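Local coordinates for protein endonuclease 8-like L720 (Acanthamoeba polyphaga mimivirus, PDB 4MB7) that is an endonuclease VIII-like protein of the Fpg/Nei family, with an H2TH domain and a zinc-binding C-terminal region, at residues G181-K193 and I238-G250. Residues are numbered along the deposited sequence; the frame is centred on the assembly and turned at random.
Sequences GNILQQEALYDCK and ILRIYRKSLCPLG. With ZN (zinc ion), chain B; SO4 (sulfate ion), chain D.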
loop_
_atom_site.group_PDB
_atom_site.type_symbol
_atom_site.label_atom_id
_atom_site.label_comp_id
_atom_site.label_asym_id
_atom_site.label_seq_id
_atom_site.Cartn_x
_atom_site.Cartn_y
_atom_site.Cartn_z
ATOM N N GLY A 181 -6.568 -2.622 -0.916
ATOM C CA GLY A 181 -6.492 -3.210 -2.240
ATOM C C GLY A 181 -7.672 -4.113 -2.548
ATOM O O GLY A 181 -8.679 -4.101 -1.836
ATOM N N ASN A 182 -7.536 -4.908 -3.603
ATOM C CA ASN A 182 -8.644 -5.701 -4.127
ATOM C C ASN A 182 -9.159 -6.779 -3.175
ATOM O O ASN A 182 -10.361 -7.025 -3.103
ATOM C CB ASN A 182 -8.263 -6.330 -5.469
ATOM C CG ASN A 182 -9.465 -6.864 -6.220
ATOM O OD1 ASN A 182 -10.529 -6.245 -6.230
ATOM N ND2 ASN A 182 -9.304 -8.024 -6.847
ATOM N N ILE A 183 -8.250 -7.427 -2.453
ATOM C CA ILE A 183 -8.645 -8.465 -1.508
ATOM C C ILE A 183 -9.400 -7.873 -0.316
ATOM O O ILE A 183 -10.450 -8.381 0.074
ATOM C CB ILE A 183 -7.435 -9.277 -1.013
ATOM C CG1 ILE A 183 -6.792 -10.035 -2.176
ATOM C CG2 ILE A 183 -7.850 -10.247 0.083
ATOM C CD1 ILE A 183 -5.647 -10.935 -1.763
ATOM N N LEU A 184 -8.864 -6.795 0.245
ATOM C CA LEU A 184 -9.465 -6.144 1.407
ATOM C C LEU A 184 -10.872 -5.624 1.134
ATOM O O LEU A 184 -11.781 -5.829 1.939
ATOM C CB LEU A 184 -8.583 -4.993 1.897
ATOM C CG LEU A 184 -7.372 -5.356 2.755
ATOM C CD1 LEU A 184 -6.468 -4.144 2.944
ATOM C CD2 LEU A 184 -7.821 -5.904 4.101
ATOM N N GLN A 185 -11.046 -4.948 0.003
ATOM C CA GLN A 185 -12.327 -4.328 -0.317
ATOM C C GLN A 185 -13.467 -5.343 -0.428
ATOM O O GLN A 185 -14.566 -5.094 0.062
ATOM C CB GLN A 185 -12.223 -3.455 -1.577
ATOM C CG GLN A 185 -11.876 -4.201 -2.857
ATOM C CD GLN A 185 -13.109 -4.624 -3.634
ATOM O OE1 GLN A 185 -14.229 -4.237 -3.302
ATOM N NE2 GLN A 185 -12.910 -5.421 -4.677
ATOM N N GLN A 186 -13.205 -6.491 -1.047
ATOM C CA GLN A 186 -14.259 -7.484 -1.241
ATOM C C GLN A 186 -14.497 -8.347 -0.002
ATOM O O GLN A 186 -15.620 -8.789 0.245
ATOM C CB GLN A 186 -13.997 -8.345 -2.482
ATOM C CG GLN A 186 -12.724 -9.168 -2.447
ATOM C CD GLN A 186 -12.370 -9.729 -3.815
ATOM O OE1 GLN A 186 -12.688 -10.874 -4.131
ATOM N NE2 GLN A 186 -11.714 -8.916 -4.634
ATOM N N GLU A 187 -13.445 -8.581 0.778
ATOM C CA GLU A 187 -13.588 -9.292 2.043
ATOM C C GLU A 187 -14.411 -8.463 3.027
ATOM O O GLU A 187 -15.250 -8.995 3.756
ATOM C CB GLU A 187 -12.221 -9.616 2.647
ATOM C CG GLU A 187 -11.497 -10.772 1.974
ATOM C CD GLU A 187 -12.158 -12.112 2.240
ATOM O OE1 GLU A 187 -12.725 -12.291 3.337
ATOM O OE2 GLU A 187 -12.109 -12.984 1.348
ATOM N N ALA A 188 -14.170 -7.156 3.038
ATOM C CA ALA A 188 -14.898 -6.254 3.922
ATOM C C ALA A 188 -16.359 -6.142 3.500
ATOM O O ALA A 188 -17.258 -6.125 4.341
ATOM C CB ALA A 188 -14.249 -4.886 3.935
ATOM N N LEU A 189 -16.587 -6.067 2.194
ATOM C CA LEU A 189 -17.940 -5.945 1.664
ATOM C C LEU A 189 -18.788 -7.171 1.985
ATOM O O LEU A 189 -19.980 -7.047 2.272
ATOM C CB LEU A 189 -17.914 -5.677 0.158
ATOM C CG LEU A 189 -17.588 -4.233 -0.231
ATOM C CD1 LEU A 189 -17.417 -4.097 -1.735
ATOM C CD2 LEU A 189 -18.663 -3.282 0.277
ATOM N N TYR A 190 -18.177 -8.352 1.947
ATOM C CA TYR A 190 -18.891 -9.564 2.328
ATOM C C TYR A 190 -19.162 -9.593 3.827
ATOM O O TYR A 190 -20.233 -10.007 4.264
ATOM C CB TYR A 190 -18.130 -10.828 1.923
ATOM C CG TYR A 190 -18.806 -12.072 2.449
ATOM C CD1 TYR A 190 -19.965 -12.553 1.855
ATOM C CD2 TYR A 190 -18.309 -12.746 3.558
ATOM C CE1 TYR A 190 -20.603 -13.675 2.337
ATOM C CE2 TYR A 190 -18.942 -13.875 4.049
ATOM C CZ TYR A 190 -20.090 -14.333 3.432
ATOM O OH TYR A 190 -20.731 -15.454 3.906
ATOM N N ASP A 191 -18.177 -9.158 4.603
ATOM C CA ASP A 191 -18.282 -9.136 6.059
ATOM C C ASP A 191 -19.433 -8.235 6.511
ATOM O O ASP A 191 -20.044 -8.469 7.554
ATOM C CB ASP A 191 -16.961 -8.654 6.664
ATOM C CG ASP A 191 -16.850 -8.949 8.146
ATOM O OD1 ASP A 191 -17.497 -9.906 8.618
ATOM O OD2 ASP A 191 -16.098 -8.229 8.837
ATOM N N CYS A 192 -19.727 -7.213 5.714
ATOM C CA CYS A 192 -20.768 -6.250 6.049
ATOM C C CYS A 192 -22.036 -6.448 5.222
ATOM O O CYS A 192 -22.950 -5.628 5.283
ATOM C CB CYS A 192 -20.250 -4.823 5.868
ATOM S SG CYS A 192 -18.784 -4.440 6.853
ATOM N N LYS A 193 -22.076 -7.532 4.450
ATOM C CA LYS A 193 -23.245 -7.880 3.640
ATOM C C LYS A 193 -23.669 -6.752 2.704
ATOM O O LYS A 193 -24.858 -6.477 2.544
ATOM C CB LYS A 193 -24.414 -8.302 4.538
ATOM C CG LYS A 193 -24.184 -9.620 5.261
ATOM C CD LYS A 193 -25.185 -9.827 6.390
ATOM C CE LYS A 193 -26.618 -9.790 5.882
ATOM N NZ LYS A 193 -26.901 -10.860 4.883
ATOM N N ILE A 238 -8.156 -16.976 6.931
ATOM C CA ILE A 238 -8.965 -15.829 7.339
ATOM C C ILE A 238 -9.816 -15.286 6.194
ATOM O O ILE A 238 -10.750 -14.518 6.421
ATOM C CB ILE A 238 -8.101 -14.674 7.884
ATOM C CG1 ILE A 238 -7.218 -14.100 6.778
ATOM C CG2 ILE A 238 -7.265 -15.131 9.072
ATOM C CD1 ILE A 238 -7.139 -12.596 6.800
ATOM N N LEU A 239 -9.490 -15.680 4.966
ATOM C CA LEU A 239 -10.243 -15.230 3.796
ATOM C C LEU A 239 -11.569 -15.978 3.689
ATOM O O LEU A 239 -11.618 -17.193 3.864
ATOM C CB LEU A 239 -9.423 -15.421 2.520
ATOM C CG LEU A 239 -8.084 -14.681 2.461
ATOM C CD1 LEU A 239 -7.392 -14.929 1.129
ATOM C CD2 LEU A 239 -8.279 -13.190 2.700
ATOM N N ARG A 240 -12.641 -15.246 3.398
ATOM C CA ARG A 240 -13.980 -15.827 3.401
ATOM C C ARG A 240 -14.681 -15.764 2.045
ATOM O O ARG A 240 -15.590 -16.550 1.781
ATOM C CB ARG A 240 -14.849 -15.155 4.473
ATOM C CG ARG A 240 -14.397 -15.429 5.901
ATOM C CD ARG A 240 -14.952 -14.395 6.871
ATOM N NE ARG A 240 -16.409 -14.433 6.959
ATOM C CZ ARG A 240 -17.146 -13.477 7.515
ATOM N NH1 ARG A 240 -16.563 -12.399 8.025
ATOM N NH2 ARG A 240 -18.467 -13.592 7.556
ATOM N N ILE A 241 -14.268 -14.835 1.188
ATOM C CA ILE A 241 -14.950 -14.654 -0.091
ATOM C C ILE A 241 -13.987 -14.532 -1.276
ATOM O O ILE A 241 -14.392 -14.690 -2.428
ATOM C CB ILE A 241 -15.896 -13.430 -0.062
ATOM C CG1 ILE A 241 -17.003 -13.571 -1.114
ATOM C CG2 ILE A 241 -15.117 -12.135 -0.248
ATOM C CD1 ILE A 241 -17.914 -14.760 -0.883
ATOM N N TYR A 242 -12.715 -14.262 -0.996
ATOM C CA TYR A 242 -11.742 -14.055 -2.067
ATOM C C TYR A 242 -11.493 -15.327 -2.874
ATOM O O TYR A 242 -11.008 -16.327 -2.340
ATOM C CB TYR A 242 -10.422 -13.509 -1.518
ATOM C CG TYR A 242 -9.411 -13.199 -2.601
ATOM C CD1 TYR A 242 -9.636 -12.177 -3.513
ATOM C CD2 TYR A 242 -8.233 -13.926 -2.710
ATOM C CE1 TYR A 242 -8.718 -11.889 -4.506
ATOM C CE2 TYR A 242 -7.307 -13.645 -3.699
ATOM C CZ TYR A 242 -7.556 -12.626 -4.594
ATOM O OH TYR A 242 -6.640 -12.338 -5.581
ATOM N N ARG A 243 -11.877 -15.286 -4.139
ATOM C CA ARG A 243 -11.678 -16.393 -5.067
ATOM C C ARG A 243 -12.353 -17.665 -4.589
ATOM O O ARG A 243 -11.890 -18.756 -4.851
ATOM C CB ARG A 243 -10.189 -16.618 -5.324
ATOM C CG ARG A 243 -9.625 -15.600 -6.292
ATOM C CD ARG A 243 -8.126 -15.720 -6.480
ATOM N NE ARG A 243 -7.666 -14.757 -7.470
ATOM C CZ ARG A 243 -6.421 -14.685 -7.920
ATOM N NH1 ARG A 243 -5.499 -15.526 -7.466
ATOM N NH2 ARG A 243 -6.103 -13.775 -8.828
ATOM N N LYS A 244 -13.461 -17.505 -3.885
ATOM C CA LYS A 244 -14.242 -18.637 -3.408
ATOM C C LYS A 244 -15.393 -18.918 -4.366
ATOM O O LYS A 244 -16.019 -17.992 -4.884
ATOM C CB LYS A 244 -14.785 -18.358 -2.005
ATOM C CG LYS A 244 -13.710 -18.170 -0.948
ATOM C CD LYS A 244 -12.982 -19.470 -0.660
ATOM C CE LYS A 244 -11.837 -19.254 0.317
ATOM N NZ LYS A 244 -12.297 -18.618 1.581
ATOM N N SER A 245 -15.662 -20.198 -4.604
ATOM C CA SER A 245 -16.784 -20.599 -5.444
ATOM C C SER A 245 -18.064 -20.625 -4.618
ATOM O O SER A 245 -19.154 -20.373 -5.129
ATOM C CB SER A 245 -16.530 -21.977 -6.056
ATOM O OG SER A 245 -15.320 -21.993 -6.793
ATOM N N LEU A 246 -17.933 -20.963 -3.345
ATOM C CA LEU A 246 -19.062 -20.973 -2.423
ATOM C C LEU A 246 -18.786 -20.108 -1.195
ATOM O O LEU A 246 -17.746 -20.231 -0.562
ATOM C CB LEU A 246 -19.371 -22.397 -1.971
ATOM C CG LEU A 246 -20.275 -23.247 -2.865
ATOM C CD1 LEU A 246 -21.612 -22.581 -3.110
ATOM C CD2 LEU A 246 -19.567 -23.516 -4.183
ATOM N N CYS A 247 -19.741 -19.256 -0.846
ATOM C CA CYS A 247 -19.638 -18.456 0.369
ATOM C C CYS A 247 -19.687 -19.416 1.558
ATOM O O CYS A 247 -20.153 -20.547 1.414
ATOM C CB CYS A 247 -20.769 -17.425 0.437
ATOM S SG CYS A 247 -22.289 -18.011 1.218
ATOM N N PRO A 248 -19.193 -18.986 2.731
ATOM C CA PRO A 248 -19.156 -19.907 3.875
ATOM C C PRO A 248 -20.534 -20.391 4.341
ATOM O O PRO A 248 -20.600 -21.318 5.145
ATOM C CB PRO A 248 -18.468 -19.084 4.975
ATOM C CG PRO A 248 -18.586 -17.666 4.538
ATOM C CD PRO A 248 -18.555 -17.696 3.045
ATOM N N LEU A 249 -21.607 -19.782 3.845
ATOM C CA LEU A 249 -22.953 -20.265 4.142
ATOM C C LEU A 249 -23.375 -21.353 3.159
ATOM O O LEU A 249 -24.260 -22.157 3.454
ATOM C CB LEU A 249 -23.968 -19.119 4.141
ATOM C CG LEU A 249 -23.904 -18.156 5.329
ATOM C CD1 LEU A 249 -25.066 -17.174 5.291
ATOM C CD2 LEU A 249 -23.892 -18.929 6.640
ATOM N N GLY A 250 -22.740 -21.370 1.990
ATOM C CA GLY A 250 -22.991 -22.402 1.001
ATOM C C GLY A 250 -23.589 -21.905 -0.302
ATOM O O GLY A 250 -23.917 -22.701 -1.181
HETATM ZN ZN ZN B . -23.803 -16.417 0.769
HETATM S S SO4 D . -4.487 -4.272 -5.517
HETATM O O1 SO4 D . -3.580 -3.621 -4.577
HETATM O O2 SO4 D . -3.816 -4.437 -6.804
HETATM O O3 SO4 D . -4.867 -5.582 -4.996
HETATM O O4 SO4 D . -5.679 -3.449 -5.697
HETATM O O HOH W 1 -6.680 -9.167 -7.054
HETATM O O HOH W 2 -12.173 -12.993 -5.733
HETATM O O HOH W 3 -11.607 -12.072 6.195
HETATM O O HOH W 4 -20.689 -15.481 6.845
HETATM O O HOH W 5 -19.775 -11.140 9.132
#
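The carboxylate of Glu-187 grips three successive backbone amides of the loop 238-250. Glu-187 OE1 accepts from Arg-240 N (3.0 Å) on its syn side. Glu-187 OE2 takes both Ile-241 N (2.8 Å), also syn, and Tyr-242 N (2.7 Å), the latter nearly along its C-O axis. CG sits anti to the carbonyl carbon (chi1 -76°) and the chain bends again at chi2, which turns the carboxylate onto the amides. Around this anchor the packing is close: Ile-241 CG2 rests against Gln-186 O and Tyr-190 CB, and Ile-183 CG1 lies over one face of the Tyr-242 ring in a CH-pi contact, 3.6 Å from the centroid. Ile-241 CD1 covers one face of the Tyr-190 ring, whose OH lies beside Pro-248, next to the zinc ligand Cys-247. Waters line the margin. At one end Arg-240 NH1 meets Asp-191 OD1 (2.7 Å) in a salt bridge, the guanidinium plane 77° from the Tyr-190 ring and Arg-240 NH2 3.6 Å from Tyr-190 CE2; at the other, a water joins Gln-186 OE1 to Arg-243 N. Another links Glu-187 OE1 to Ile-238 O. Buried Glu-187 thus supplies the polar anchor and its neighbours the apolar packing; the converging N-H dipoles would probably stabilise its negative charge.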